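Local atomic coordinates of oligopeptide ABC transporter, periplasmic oligopeptide-binding protein, putative (Thermotoga maritima MSB8, PDB entry 5IPW), a protein that probably binds oligopeptides outside the cytoplasmic membrane and delivers them to an ABC transporter for uptake. Residues Y175-L180 with D557-I562; A388-G393 with P399-A404; W492-A497 with M505-G510; A563-P568 with K572-E577. All coordinates share one frame; numbering follows the deposited sequence.

The four contacts form one connected region beside helices 550-564 and 568-584. Interactions 1 and 4 lie closest, with centres 7 Å apart; both use helix 550-564, and Ile562 of the first packs on Leu574 and Met575 of the second. Phe508 of interaction 3 bridges toward both, meeting the ring of Tyr559 and lying 3.5 Å (CZ) from SD of Met575. Interaction 2 adjoins interaction 3, where Val391 N lies 3.0 Å from Ala497 O, a probable hydrogen bond; their centres are 14 Å apart. Interactions 1 and 2 do not touch, their nearest atoms being about 9 Å apart.

Interaction 1: Y175-L180 with D557-I562; sequences YGLFLL and DLYYQI
With CG of Leu177 anti to its carbonyl carbon (chi1 -67°) and CD1 fully extended beyond it (chi2 -178°), the leucine reaches over to Tyr559, whose own ring is swung anti to the backbone N (chi1 177°) and meets it hydroxyl first. CD1 of Leu177 lies 3.6 Å from OH of Tyr559, and the same methyl is 4.5 Å from CZ of that tyrosine. The two side chains cross at about a right angle, with one methyl at the phenol end and the rest of the ring running back toward its helix. The second methyl is turned to the backbone instead: CD2 of Leu177 comes within 4.3 Å of the carbonyl O of Ile562. No hydrogen bond spans the two segments, and only 130 Å² is buried between them, which makes this a small van der Waals contact. In the solute-binding protein fold it joins the loop that follows strand 166-171, which lies next to the edge strand 157-163 of a five-stranded antiparallel sheet, to helix 550-564, 377 residues farther along the chain. Residues 177-180 form a turn in which Leu180 N donates to Leu177 O at 2.9 Å. On the sheet side, Phe178 packs among Phe169, Phe171 and Phe187, and the carbonyl of Tyr175 accepts a hydrogen bond from Tyr111 OH. On the helix side, the Tyr559 ring also meets that of Phe508. The side chain of Ile562 leads away from the loop and packs on Leu574 and Met575 of helix 568-584.

Interaction 2: A388-G393 with P399-A404; sequences ASLVSG and PEWEKA
Trp401 leans its indole across Ala388, Ser389 and Leu390 of the preceding loop. From CB the side chain leaves with CG anti to the backbone N (chi1 -174°), which carries the rings off the short helix 399-403 toward those residues. One face of the indole receives CB of Ser389, over the six-membered ring; the modelled separation is too close to be trusted in detail, but the placement amounts to a CH-pi contact. Farther out, CZ2 lies 4.1 Å from the carbonyl O of Ala388. Past CH2, CZ3 of Trp401 is 4.0 Å from Leu390 N and 4.2 Å from CG of Leu390, whose side chain crosses the indole at a slant. Replacing Trp401 by an alanine would probably open a gap over Ser389 and leave Leu390 without this aromatic neighbour. Ser389 also turns its hydroxyl to the helix, where OG makes a weak hydrogen bond of 3.4 Å to Trp401 O and lies 3.5 Å from CA of Glu402. The carboxylate of Glu402 is engaged by Arg386 in a salt bridge, and the same arginine donates to the carbonyls of Ser389 and Leu390, so a single guanidinium ties helix and loop together. At the helix end, Glu400 O accepts from the backbone N of both Lys403 and Ala404. The indole further packs on Thr579, His582 and Arg583 of helix 568-584, while Val391 bonds through its backbone to Ala497, just beyond strand 489-494.

Interaction 3: W492-A497 with M505-G510; sequences WNMDRA and MVIFPG
The terminal methyl of Met494 carries this contact, sitting 4.1 Å from CG1 of Val506 and, equally, 4.1 Å from CD1 of Ile507. It gets there because CG is anti to the backbone N (chi1 -170°) and the chain stays extended through SD to CE, which carries the methyl across to the other segment. Met494 crosses Ile507 at about a right angle and Val506 on a slant, and each of the two branched residues offers one methyl to the same carbon. The contact is purely apolar and buries 104 Å². One shell out, the strand side is fixed by backbone bonds of Met494 to Gly336 and Ser337, and the sulfur packs against the carbonyl of Ala388. Beyond Met494 the chain turns: OD1 of Asn493 accepts from Asp495 N at 3.3 Å (N-H...O 151°), an Asx turn. Asp495 and Arg496 then form an ion pair, NH1 to OD1 3.2 Å, in which that oxygen lies well out of the guanidinium plane, so charge attraction rather than a directed N-H links them. On the other side, the carbonyls of Val506 and Ile507 are held by Trp518 NE1 and His582 NE2, and Phe508 continues inward onto Leu558 and Ile562 of helix 550-564 and Met575 of helix 568-584. The arrangement places an Asx turn at the exit of strand 489-494, which runs between parallel strand 440-445 and antiparallel strand 340-343 in a mixed sheet backed by helices, as expected of an alpha/beta lobe in the periplasmic binding-protein fold.

Interaction 4: A563-P568 with K572-E577; sequences ASTPDP and KELMAE
A helix-to-helix corner is closed here by one backbone hydrogen bond and one apolar touch: Pro568 bonds with Lys572, and Thr565 meets Leu574, where helix 550-564 gives way to helix 568-584. The bond belongs to the opening turn of the second helix. Lys572 N donates to Pro568 O at 3.2 Å with an N-H...O angle of 163°, fairly straight at the hydrogen, although the donor stands 46° above the plane of the carbonyl and so is not on a lone pair. CB of Lys572 lies 3.5 Å from that same oxygen. Asp567 occupies the N-cap position just ahead of the helix. The apolar half is a tip-to-tip approach, with CG2 of Thr565 3.8 Å from CD1 of Leu574. Since OG1 of Thr565 is anti to the backbone N (chi1 -173°), its methyl is the branch turned to the leucine. The lysine chain bends at its third torsion and ends away from the corner, where NZ donates to the carbonyl of Pro395. At the end of the first helix, Ser564 OG is hydrogen-bonded to the carbonyls of Tyr560 and Gln561. Leu574 also packs on Gln561, Glu577 on Leu558, and Met575 on Tyr396 and Pro500, so the first turns of helix 568-584 rest against the last turns of helix 550-564 and against neighbouring loops.

Interaction 1: Y175-L180 with D557-I562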
loop_
_atom_site.group_PDB
_atom_site.type_symbol
_atom_site.label_atom_id
_atom_site.label_comp_id
_atom_site.label_asym_id
_atom_site.label_seq_id
_atom_site.Cartn_x
_atom_site.Cartn_y
_atom_site.Cartn_z
ATOM N N TYR A 175 -21.655 1.330 -0.967
ATOM C CA TYR A 175 -20.289 1.436 -0.471
ATOM C C TYR A 175 -19.324 0.709 -1.406
ATOM O O TYR A 175 -18.851 -0.390 -1.112
ATOM C CB TYR A 175 -20.216 0.869 0.948
ATOM C CG TYR A 175 -18.877 1.022 1.629
ATOM C CD1 TYR A 175 -18.124 2.188 1.494
ATOM C CD2 TYR A 175 -18.374 0.008 2.438
ATOM C CE1 TYR A 175 -16.903 2.329 2.133
ATOM C CE2 TYR A 175 -17.154 0.138 3.079
ATOM C CZ TYR A 175 -16.421 1.297 2.924
ATOM O OH TYR A 175 -15.215 1.423 3.566
ATOM N N GLY A 176 -19.043 1.341 -2.542
ATOM C CA GLY A 176 -18.180 0.762 -3.573
ATOM C C GLY A 176 -16.739 0.574 -3.143
ATOM O O GLY A 176 -16.051 -0.305 -3.649
ATOM N N LEU A 177 -16.287 1.394 -2.198
ATOM C CA LEU A 177 -14.912 1.336 -1.708
ATOM C C LEU A 177 -14.560 0.020 -1.033
ATOM O O LEU A 177 -13.385 -0.303 -0.897
ATOM C CB LEU A 177 -14.649 2.476 -0.718
ATOM C CG LEU A 177 -14.665 3.904 -1.269
ATOM C CD1 LEU A 177 -14.346 4.899 -0.156
ATOM C CD2 LEU A 177 -13.699 4.065 -2.443
ATOM N N PHE A 178 -15.568 -0.729 -0.599
ATOM C CA PHE A 178 -15.335 -1.968 0.129
ATOM C C PHE A 178 -14.468 -2.953 -0.642
ATOM O O PHE A 178 -13.654 -3.654 -0.046
ATOM C CB PHE A 178 -16.658 -2.636 0.486
ATOM C CG PHE A 178 -16.494 -3.940 1.211
ATOM C CD1 PHE A 178 -15.912 -3.974 2.469
ATOM C CD2 PHE A 178 -16.908 -5.136 0.630
ATOM C CE1 PHE A 178 -15.754 -5.170 3.141
ATOM C CE2 PHE A 178 -16.754 -6.335 1.297
ATOM C CZ PHE A 178 -16.178 -6.352 2.557
ATOM N N LEU A 179 -14.639 -3.013 -1.958
ATOM C CA LEU A 179 -13.829 -3.908 -2.779
ATOM C C LEU A 179 -12.337 -3.658 -2.609
ATOM O O LEU A 179 -11.546 -4.589 -2.708
ATOM C CB LEU A 179 -14.195 -3.786 -4.258
ATOM C CG LEU A 179 -15.513 -4.421 -4.695
ATOM C CD1 LEU A 179 -15.685 -4.208 -6.191
ATOM C CD2 LEU A 179 -15.588 -5.905 -4.362
ATOM N N LEU A 180 -11.956 -2.410 -2.358
ATOM C CA LEU A 180 -10.552 -2.060 -2.133
ATOM C C LEU A 180 -10.064 -2.388 -0.723
ATOM O O LEU A 180 -8.868 -2.343 -0.456
ATOM C CB LEU A 180 -10.314 -0.580 -2.434
ATOM C CG LEU A 180 -10.150 -0.227 -3.913
ATOM C CD1 LEU A 180 -11.266 -0.772 -4.797
ATOM C CD2 LEU A 180 -10.059 1.282 -4.033
ATOM N N ASP A 557 -16.459 15.953 -6.697
ATOM C CA ASP A 557 -17.539 15.207 -7.351
ATOM C C ASP A 557 -17.060 13.853 -7.861
ATOM O O ASP A 557 -17.738 12.834 -7.681
ATOM C CB ASP A 557 -18.120 16.012 -8.517
ATOM C CG ASP A 557 -18.938 17.201 -8.057
ATOM O OD1 ASP A 557 -19.796 17.026 -7.165
ATOM O OD2 ASP A 557 -18.726 18.308 -8.597
ATOM N N LEU A 558 -15.887 13.862 -8.490
ATOM C CA LEU A 558 -15.252 12.640 -8.966
ATOM C C LEU A 558 -15.052 11.639 -7.835
ATOM O O LEU A 558 -15.415 10.469 -7.971
ATOM C CB LEU A 558 -13.904 12.948 -9.629
ATOM C CG LEU A 558 -13.926 13.715 -10.958
ATOM C CD1 LEU A 558 -12.516 13.837 -11.514
ATOM C CD2 LEU A 558 -14.833 13.048 -11.982
ATOM N N TYR A 559 -14.487 12.095 -6.717
ATOM C CA TYR A 559 -14.228 11.191 -5.601
ATOM C C TYR A 559 -15.500 10.531 -5.096
ATOM O O TYR A 559 -15.526 9.324 -4.868
ATOM C CB TYR A 559 -13.549 11.887 -4.422
ATOM C CG TYR A 559 -13.367 10.923 -3.277
ATOM C CD1 TYR A 559 -12.359 9.964 -3.310
ATOM C CD2 TYR A 559 -14.245 10.919 -2.200
ATOM C CE1 TYR A 559 -12.211 9.051 -2.284
ATOM C CE2 TYR A 559 -14.104 10.012 -1.171
ATOM C CZ TYR A 559 -13.086 9.078 -1.219
ATOM O OH TYR A 559 -12.944 8.175 -0.196
ATOM N N TYR A 560 -16.550 11.322 -4.909
ATOM C CA TYR A 560 -17.788 10.793 -4.338
ATOM C C TYR A 560 -18.558 9.899 -5.307
ATOM O O TYR A 560 -19.384 9.082 -4.891
ATOM C CB TYR A 560 -18.647 11.920 -3.759
ATOM C CG TYR A 560 -18.163 12.289 -2.381
ATOM C CD1 TYR A 560 -17.161 13.240 -2.199
ATOM C CD2 TYR A 560 -18.656 11.634 -1.261
ATOM C CE1 TYR A 560 -16.694 13.553 -0.933
ATOM C CE2 TYR A 560 -18.197 11.939 0.007
ATOM C CZ TYR A 560 -17.219 12.896 0.166
ATOM O OH TYR A 560 -16.772 13.187 1.430
ATOM N N GLN A 561 -18.262 10.043 -6.595
ATOM C CA GLN A 561 -18.700 9.072 -7.587
ATOM C C GLN A 561 -17.922 7.783 -7.403
ATOM O O GLN A 561 -18.512 6.707 -7.297
ATOM C CB GLN A 561 -18.496 9.596 -9.009
ATOM C CG GLN A 561 -19.600 10.520 -9.488
ATOM C CD GLN A 561 -19.451 10.875 -10.954
ATOM O OE1 GLN A 561 -18.676 11.766 -11.312
ATOM N NE2 GLN A 561 -20.192 10.176 -11.814
ATOM N N ILE A 562 -16.600 7.902 -7.351
ATOM C CA ILE A 562 -15.735 6.739 -7.193
ATOM C C ILE A 562 -16.109 5.956 -5.937
ATOM O O ILE A 562 -16.122 4.727 -5.944
ATOM C CB ILE A 562 -14.248 7.141 -7.139
ATOM C CG1 ILE A 562 -13.792 7.659 -8.509
ATOM C CG2 ILE A 562 -13.391 5.949 -6.731
ATOM C CD1 ILE A 562 -12.400 8.256 -8.524
#

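Interaction 2: A388-G393 with P399-A404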
loop_
_atom_site.group_PDB
_atom_site.type_symbol
_atom_site.label_atom_id
_atom_site.label_comp_id
_atom_site.label_asym_id
_atom_site.label_seq_id
_atom_site.Cartn_x
_atom_site.Cartn_y
_atom_site.Cartn_z
ATOM N N ALA A 388 4.214 14.970 -11.274
ATOM C CA ALA A 388 4.580 14.554 -9.915
ATOM C C ALA A 388 3.322 13.894 -9.446
ATOM O O ALA A 388 2.483 14.524 -8.802
ATOM C CB ALA A 388 4.906 15.723 -9.026
ATOM N N SER A 389 3.194 12.623 -9.803
ATOM C CA SER A 389 1.900 11.994 -9.959
ATOM C C SER A 389 2.005 10.485 -9.798
ATOM O O SER A 389 3.049 9.975 -9.392
ATOM C CB SER A 389 1.342 12.352 -11.339
ATOM O OG SER A 389 2.220 11.991 -12.392
ATOM N N LEU A 390 0.922 9.781 -10.121
ATOM C CA LEU A 390 0.855 8.338 -9.932
ATOM C C LEU A 390 1.994 7.657 -10.677
ATOM O O LEU A 390 2.218 7.923 -11.859
ATOM C CB LEU A 390 -0.514 7.796 -10.362
ATOM C CG LEU A 390 -1.725 8.460 -9.673
ATOM C CD1 LEU A 390 -3.052 7.869 -10.127
ATOM C CD2 LEU A 390 -1.611 8.380 -8.158
ATOM N N VAL A 391 2.727 6.817 -9.948
ATOM C CA VAL A 391 3.941 6.172 -10.452
ATOM C C VAL A 391 3.634 5.120 -11.511
ATOM O O VAL A 391 2.520 4.597 -11.565
ATOM C CB VAL A 391 4.753 5.492 -9.322
ATOM C CG1 VAL A 391 5.181 6.509 -8.276
ATOM C CG2 VAL A 391 3.976 4.345 -8.683
ATOM N N SER A 392 4.630 4.811 -12.343
ATOM C CA SER A 392 4.504 3.747 -13.342
ATOM C C SER A 392 4.279 2.390 -12.673
ATOM O O SER A 392 4.891 2.075 -11.645
ATOM C CB SER A 392 5.729 3.712 -14.264
ATOM O OG SER A 392 6.932 3.805 -13.529
ATOM N N GLY A 393 3.376 1.607 -13.259
ATOM C CA GLY A 393 3.017 0.292 -12.736
ATOM C C GLY A 393 1.897 0.351 -11.714
ATOM O O GLY A 393 1.910 -0.390 -10.729
ATOM N N PRO A 399 0.330 8.760 -18.036
ATOM C CA PRO A 399 1.587 9.024 -18.747
ATOM C C PRO A 399 1.733 10.499 -19.129
ATOM O O PRO A 399 2.827 11.060 -19.029
ATOM C CB PRO A 399 1.475 8.143 -19.993
ATOM C CG PRO A 399 0.008 8.001 -20.235
ATOM C CD PRO A 399 -0.683 8.130 -18.909
ATOM N N GLU A 400 0.626 11.112 -19.544
ATOM C CA GLU A 400 0.599 12.529 -19.887
ATOM C C GLU A 400 1.000 13.327 -18.639
ATOM O O GLU A 400 1.995 14.060 -18.644
ATOM C CB GLU A 400 -0.804 12.945 -20.361
ATOM C CG GLU A 400 -1.384 12.163 -21.539
ATOM C CD GLU A 400 -1.319 12.913 -22.860
ATOM O OE1 GLU A 400 -0.293 13.572 -23.131
ATOM O OE2 GLU A 400 -2.293 12.832 -23.639
ATOM N N TRP A 401 0.245 13.124 -17.558
ATOM C CA TRP A 401 0.457 13.809 -16.283
ATOM C C TRP A 401 1.823 13.519 -15.658
ATOM O O TRP A 401 2.341 14.343 -14.913
ATOM C CB TRP A 401 -0.675 13.463 -15.302
ATOM C CG TRP A 401 -0.649 14.228 -14.005
ATOM C CD1 TRP A 401 -0.207 15.504 -13.811
ATOM C CD2 TRP A 401 -1.112 13.767 -12.728
ATOM N NE1 TRP A 401 -0.343 15.858 -12.491
ATOM C CE2 TRP A 401 -0.897 14.811 -11.804
ATOM C CE3 TRP A 401 -1.677 12.569 -12.272
ATOM C CZ2 TRP A 401 -1.219 14.691 -10.448
ATOM C CZ3 TRP A 401 -2.001 12.454 -10.925
ATOM C CH2 TRP A 401 -1.773 13.512 -10.032
ATOM N N GLU A 402 2.420 12.370 -15.956
ATOM C CA GLU A 402 3.794 12.128 -15.519
ATOM C C GLU A 402 4.737 13.139 -16.163
ATOM O O GLU A 402 5.750 13.503 -15.567
ATOM C CB GLU A 402 4.265 10.702 -15.844
ATOM C CG GLU A 402 5.692 10.405 -15.357
ATOM C CD GLU A 402 6.197 9.007 -15.703
ATOM O OE1 GLU A 402 5.596 8.352 -16.572
ATOM O OE2 GLU A 402 7.210 8.562 -15.112
ATOM N N LYS A 403 4.406 13.579 -17.377
ATOM C CA LYS A 403 5.270 14.498 -18.126
ATOM C C LYS A 403 4.882 15.962 -17.997
ATOM O O LYS A 403 5.757 16.829 -18.027
ATOM C CB LYS A 403 5.371 14.088 -19.605
ATOM C CG LYS A 403 6.431 13.023 -19.887
ATOM C CD LYS A 403 7.649 13.130 -18.966
ATOM C CE LYS A 403 8.480 11.861 -18.943
ATOM N NZ LYS A 403 9.294 11.794 -17.695
ATOM N N ALA A 404 3.584 16.241 -17.878
ATOM C CA ALA A 404 3.129 17.552 -17.414
ATOM C C ALA A 404 3.932 18.659 -18.094
ATOM O O ALA A 404 3.883 18.807 -19.318
ATOM C CB ALA A 404 3.273 17.625 -15.899
#

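Interaction 3: W492-A497 with M505-G510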
loop_
_atom_site.group_PDB
_atom_site.type_symbol
_atom_site.label_atom_id
_atom_site.label_comp_id
_atom_site.label_asym_id
_atom_site.label_seq_id
_atom_site.Cartn_x
_atom_site.Cartn_y
_atom_site.Cartn_z
ATOM N N TRP A 492 6.519 18.673 0.485
ATOM C CA TRP A 492 6.295 17.377 1.111
ATOM C C TRP A 492 6.531 16.319 0.048
ATOM O O TRP A 492 6.474 16.621 -1.151
ATOM C CB TRP A 492 4.855 17.283 1.617
ATOM C CG TRP A 492 4.590 16.174 2.596
ATOM C CD1 TRP A 492 3.882 15.023 2.373
ATOM C CD2 TRP A 492 4.998 16.130 3.965
ATOM N NE1 TRP A 492 3.835 14.267 3.518
ATOM C CE2 TRP A 492 4.512 14.925 4.509
ATOM C CE3 TRP A 492 5.729 16.994 4.783
ATOM C CZ2 TRP A 492 4.740 14.563 5.830
ATOM C CZ3 TRP A 492 5.953 16.631 6.093
ATOM C CH2 TRP A 492 5.464 15.426 6.603
ATOM N N ASN A 493 6.793 15.087 0.475
ATOM C CA ASN A 493 6.887 13.977 -0.468
ATOM C C ASN A 493 5.512 13.684 -1.032
ATOM O O ASN A 493 4.537 14.344 -0.685
ATOM C CB ASN A 493 7.472 12.732 0.195
ATOM C CG ASN A 493 6.583 12.178 1.295
ATOM O OD1 ASN A 493 5.416 11.845 1.069
ATOM N ND2 ASN A 493 7.133 12.078 2.498
ATOM N N MET A 494 5.430 12.694 -1.907
ATOM C CA MET A 494 4.143 12.258 -2.411
ATOM C C MET A 494 4.119 10.742 -2.506
ATOM O O MET A 494 4.115 10.180 -3.593
ATOM C CB MET A 494 3.873 12.896 -3.766
ATOM C CG MET A 494 2.460 12.689 -4.277
ATOM S SD MET A 494 2.444 12.661 -6.072
ATOM C CE MET A 494 0.696 12.408 -6.367
ATOM N N ASP A 495 4.105 10.089 -1.351
ATOM C CA ASP A 495 4.000 8.627 -1.291
ATOM C C ASP A 495 2.568 8.176 -1.555
ATOM O O ASP A 495 1.696 8.997 -1.818
ATOM C CB ASP A 495 4.531 8.085 0.047
ATOM C CG ASP A 495 3.914 8.774 1.254
ATOM O OD1 ASP A 495 2.956 9.562 1.086
ATOM O OD2 ASP A 495 4.408 8.541 2.378
ATOM N N ARG A 496 2.343 6.867 -1.519
ATOM C CA ARG A 496 1.027 6.289 -1.769
ATOM C C ARG A 496 0.461 6.763 -3.097
ATOM O O ARG A 496 -0.683 7.208 -3.175
ATOM C CB ARG A 496 0.065 6.609 -0.623
ATOM C CG ARG A 496 0.604 6.209 0.740
ATOM C CD ARG A 496 -0.428 6.390 1.837
ATOM N NE ARG A 496 0.205 6.674 3.128
ATOM C CZ ARG A 496 0.543 7.888 3.570
ATOM N NH1 ARG A 496 0.321 8.980 2.838
ATOM N NH2 ARG A 496 1.111 8.014 4.766
ATOM N N ALA A 497 1.277 6.648 -4.140
ATOM C CA ALA A 497 0.896 7.063 -5.484
ATOM C C ALA A 497 0.769 5.871 -6.442
ATOM O O ALA A 497 1.038 5.998 -7.635
ATOM C CB ALA A 497 1.910 8.067 -6.011
ATOM N N MET A 505 -6.498 11.555 0.009
ATOM C CA MET A 505 -6.487 12.980 0.318
ATOM C C MET A 505 -5.657 13.805 -0.667
ATOM O O MET A 505 -6.000 14.947 -0.946
ATOM C CB MET A 505 -6.026 13.233 1.754
ATOM C CG MET A 505 -4.536 13.067 1.995
ATOM S SD MET A 505 -4.130 13.197 3.748
ATOM C CE MET A 505 -2.654 14.211 3.652
ATOM N N VAL A 506 -4.582 13.234 -1.197
ATOM C CA VAL A 506 -3.668 13.990 -2.055
ATOM C C VAL A 506 -4.254 14.253 -3.445
ATOM O O VAL A 506 -3.982 15.290 -4.045
ATOM C CB VAL A 506 -2.298 13.290 -2.181
ATOM C CG1 VAL A 506 -1.446 13.933 -3.267
ATOM C CG2 VAL A 506 -1.564 13.347 -0.852
ATOM N N ILE A 507 -5.047 13.322 -3.955
ATOM C CA ILE A 507 -5.658 13.499 -5.260
ATOM C C ILE A 507 -6.979 14.239 -5.112
ATOM O O ILE A 507 -7.271 15.151 -5.886
ATOM C CB ILE A 507 -5.852 12.147 -5.982
ATOM C CG1 ILE A 507 -4.579 11.740 -6.725
ATOM C CG2 ILE A 507 -6.953 12.227 -7.027
ATOM C CD1 ILE A 507 -3.302 11.835 -5.918
ATOM N N PHE A 508 -7.767 13.853 -4.113
ATOM C CA PHE A 508 -9.126 14.358 -3.963
ATOM C C PHE A 508 -9.305 15.238 -2.730
ATOM O O PHE A 508 -9.191 14.757 -1.602
ATOM C CB PHE A 508 -10.095 13.186 -3.895
ATOM C CG PHE A 508 -10.053 12.316 -5.109
ATOM C CD1 PHE A 508 -10.546 12.779 -6.316
ATOM C CD2 PHE A 508 -9.504 11.045 -5.058
ATOM C CE1 PHE A 508 -10.508 11.991 -7.449
ATOM C CE2 PHE A 508 -9.461 10.248 -6.190
ATOM C CZ PHE A 508 -9.965 10.723 -7.387
ATOM N N PRO A 509 -9.592 16.533 -2.940
ATOM C CA PRO A 509 -9.941 17.394 -1.824
ATOM C C PRO A 509 -11.151 16.883 -1.063
ATOM O O PRO A 509 -12.110 16.431 -1.679
ATOM C CB PRO A 509 -10.251 18.729 -2.500
ATOM C CG PRO A 509 -9.397 18.726 -3.716
ATOM C CD PRO A 509 -9.386 17.302 -4.179
ATOM N N GLY A 510 -11.083 16.934 0.264
ATOM C CA GLY A 510 -12.197 16.538 1.125
ATOM C C GLY A 510 -12.570 15.065 1.071
ATOM O O GLY A 510 -13.699 14.696 1.405
#

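Interaction 4: A563-P568 with K572-E577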
loop_
_atom_site.group_PDB
_atom_site.type_symbol
_atom_site.label_atom_id
_atom_site.label_comp_id
_atom_site.label_asym_id
_atom_site.label_seq_id
_atom_site.Cartn_x
_atom_site.Cartn_y
_atom_site.Cartn_z
ATOM N N ALA A 563 -16.428 6.680 -4.867
ATOM C CA ALA A 563 -16.797 6.072 -3.589
ATOM C C ALA A 563 -18.066 5.230 -3.657
ATOM O O ALA A 563 -18.233 4.299 -2.869
ATOM C CB ALA A 563 -16.960 7.153 -2.530
ATOM N N SER A 564 -18.959 5.569 -4.582
ATOM C CA SER A 564 -20.268 4.924 -4.680
ATOM C C SER A 564 -20.358 3.823 -5.745
ATOM O O SER A 564 -21.241 2.963 -5.668
ATOM C CB SER A 564 -21.328 5.983 -4.967
ATOM O OG SER A 564 -20.954 6.756 -6.090
ATOM N N THR A 565 -19.462 3.852 -6.731
ATOM C CA THR A 565 -19.502 2.880 -7.831
ATOM C C THR A 565 -18.506 1.715 -7.600
ATOM O O THR A 565 -17.353 1.950 -7.246
ATOM C CB THR A 565 -19.292 3.568 -9.208
ATOM O OG1 THR A 565 -19.495 2.617 -10.260
ATOM C CG2 THR A 565 -17.901 4.193 -9.347
ATOM N N PRO A 566 -18.962 0.454 -7.779
ATOM C CA PRO A 566 -18.119 -0.729 -7.524
ATOM C C PRO A 566 -17.271 -1.256 -8.700
ATOM O O PRO A 566 -16.135 -1.685 -8.482
ATOM C CB PRO A 566 -19.143 -1.788 -7.125
ATOM C CG PRO A 566 -20.361 -1.429 -7.905
ATOM C CD PRO A 566 -20.367 0.072 -8.028
ATOM N N ASP A 567 -17.813 -1.247 -9.920
ATOM C CA ASP A 567 -17.124 -1.872 -11.067
ATOM C C ASP A 567 -15.856 -1.101 -11.475
ATOM O O ASP A 567 -15.935 0.087 -11.789
ATOM C CB ASP A 567 -18.071 -2.043 -12.270
ATOM C CG ASP A 567 -18.616 -0.723 -12.794
ATOM O OD1 ASP A 567 -19.275 -0.000 -12.016
ATOM O OD2 ASP A 567 -18.391 -0.416 -13.984
ATOM N N PRO A 568 -14.684 -1.780 -11.490
ATOM C CA PRO A 568 -13.419 -1.055 -11.654
ATOM C C PRO A 568 -13.165 -0.488 -13.059
ATOM O O PRO A 568 -12.166 0.202 -13.262
ATOM C CB PRO A 568 -12.345 -2.100 -11.289
ATOM C CG PRO A 568 -13.067 -3.369 -10.982
ATOM C CD PRO A 568 -14.462 -3.234 -11.509
ATOM N N LYS A 572 -11.572 3.318 -13.173
ATOM C CA LYS A 572 -10.417 3.659 -14.019
ATOM C C LYS A 572 -10.710 4.847 -14.941
ATOM O O LYS A 572 -9.840 5.685 -15.188
ATOM C CB LYS A 572 -9.965 2.443 -14.841
ATOM C CG LYS A 572 -8.647 2.651 -15.581
ATOM C CD LYS A 572 -7.897 1.347 -15.845
ATOM C CE LYS A 572 -7.332 0.739 -14.562
ATOM N NZ LYS A 572 -6.225 -0.233 -14.796
ATOM N N GLU A 573 -11.941 4.911 -15.435
ATOM C CA GLU A 573 -12.392 6.039 -16.250
ATOM C C GLU A 573 -12.542 7.315 -15.416
ATOM O O GLU A 573 -12.219 8.403 -15.889
ATOM C CB GLU A 573 -13.724 5.709 -16.938
ATOM C CG GLU A 573 -13.628 4.626 -18.006
ATOM C CD GLU A 573 -14.982 4.099 -18.441
ATOM O OE1 GLU A 573 -16.017 4.698 -18.071
ATOM O OE2 GLU A 573 -15.012 3.075 -19.155
ATOM N N LEU A 574 -13.043 7.175 -14.188
ATOM C CA LEU A 574 -13.196 8.313 -13.270
ATOM C C LEU A 574 -11.849 8.846 -12.764
ATOM O O LEU A 574 -11.665 10.058 -12.635
ATOM C CB LEU A 574 -14.103 7.941 -12.093
ATOM C CG LEU A 574 -15.590 7.772 -12.439
ATOM C CD1 LEU A 574 -16.331 7.059 -11.315
ATOM C CD2 LEU A 574 -16.262 9.102 -12.752
ATOM N N MET A 575 -10.911 7.943 -12.486
ATOM C CA MET A 575 -9.560 8.340 -12.094
ATOM C C MET A 575 -8.823 9.020 -13.235
ATOM O O MET A 575 -7.972 9.873 -13.002
ATOM C CB MET A 575 -8.754 7.130 -11.622
ATOM C CG MET A 575 -9.168 6.604 -10.255
ATOM S SD MET A 575 -8.902 7.763 -8.897
ATOM C CE MET A 575 -7.123 7.989 -8.926
ATOM N N ALA A 576 -9.142 8.626 -14.466
ATOM C CA ALA A 576 -8.604 9.285 -15.655
ATOM C C ALA A 576 -8.917 10.779 -15.634
ATOM O O ALA A 576 -8.036 11.603 -15.857
ATOM C CB ALA A 576 -9.167 8.645 -16.917
ATOM N N GLU A 577 -10.170 11.112 -15.338
ATOM C CA GLU A 577 -10.620 12.509 -15.285
ATOM C C GLU A 577 -9.895 13.299 -14.194
ATOM O O GLU A 577 -9.482 14.442 -14.404
ATOM C CB GLU A 577 -12.121 12.587 -15.013
ATOM C CG GLU A 577 -12.971 11.669 -15.868
ATOM C CD GLU A 577 -14.380 12.183 -16.029
ATOM O OE1 GLU A 577 -14.538 13.311 -16.535
ATOM O OE2 GLU A 577 -15.328 11.462 -15.651
#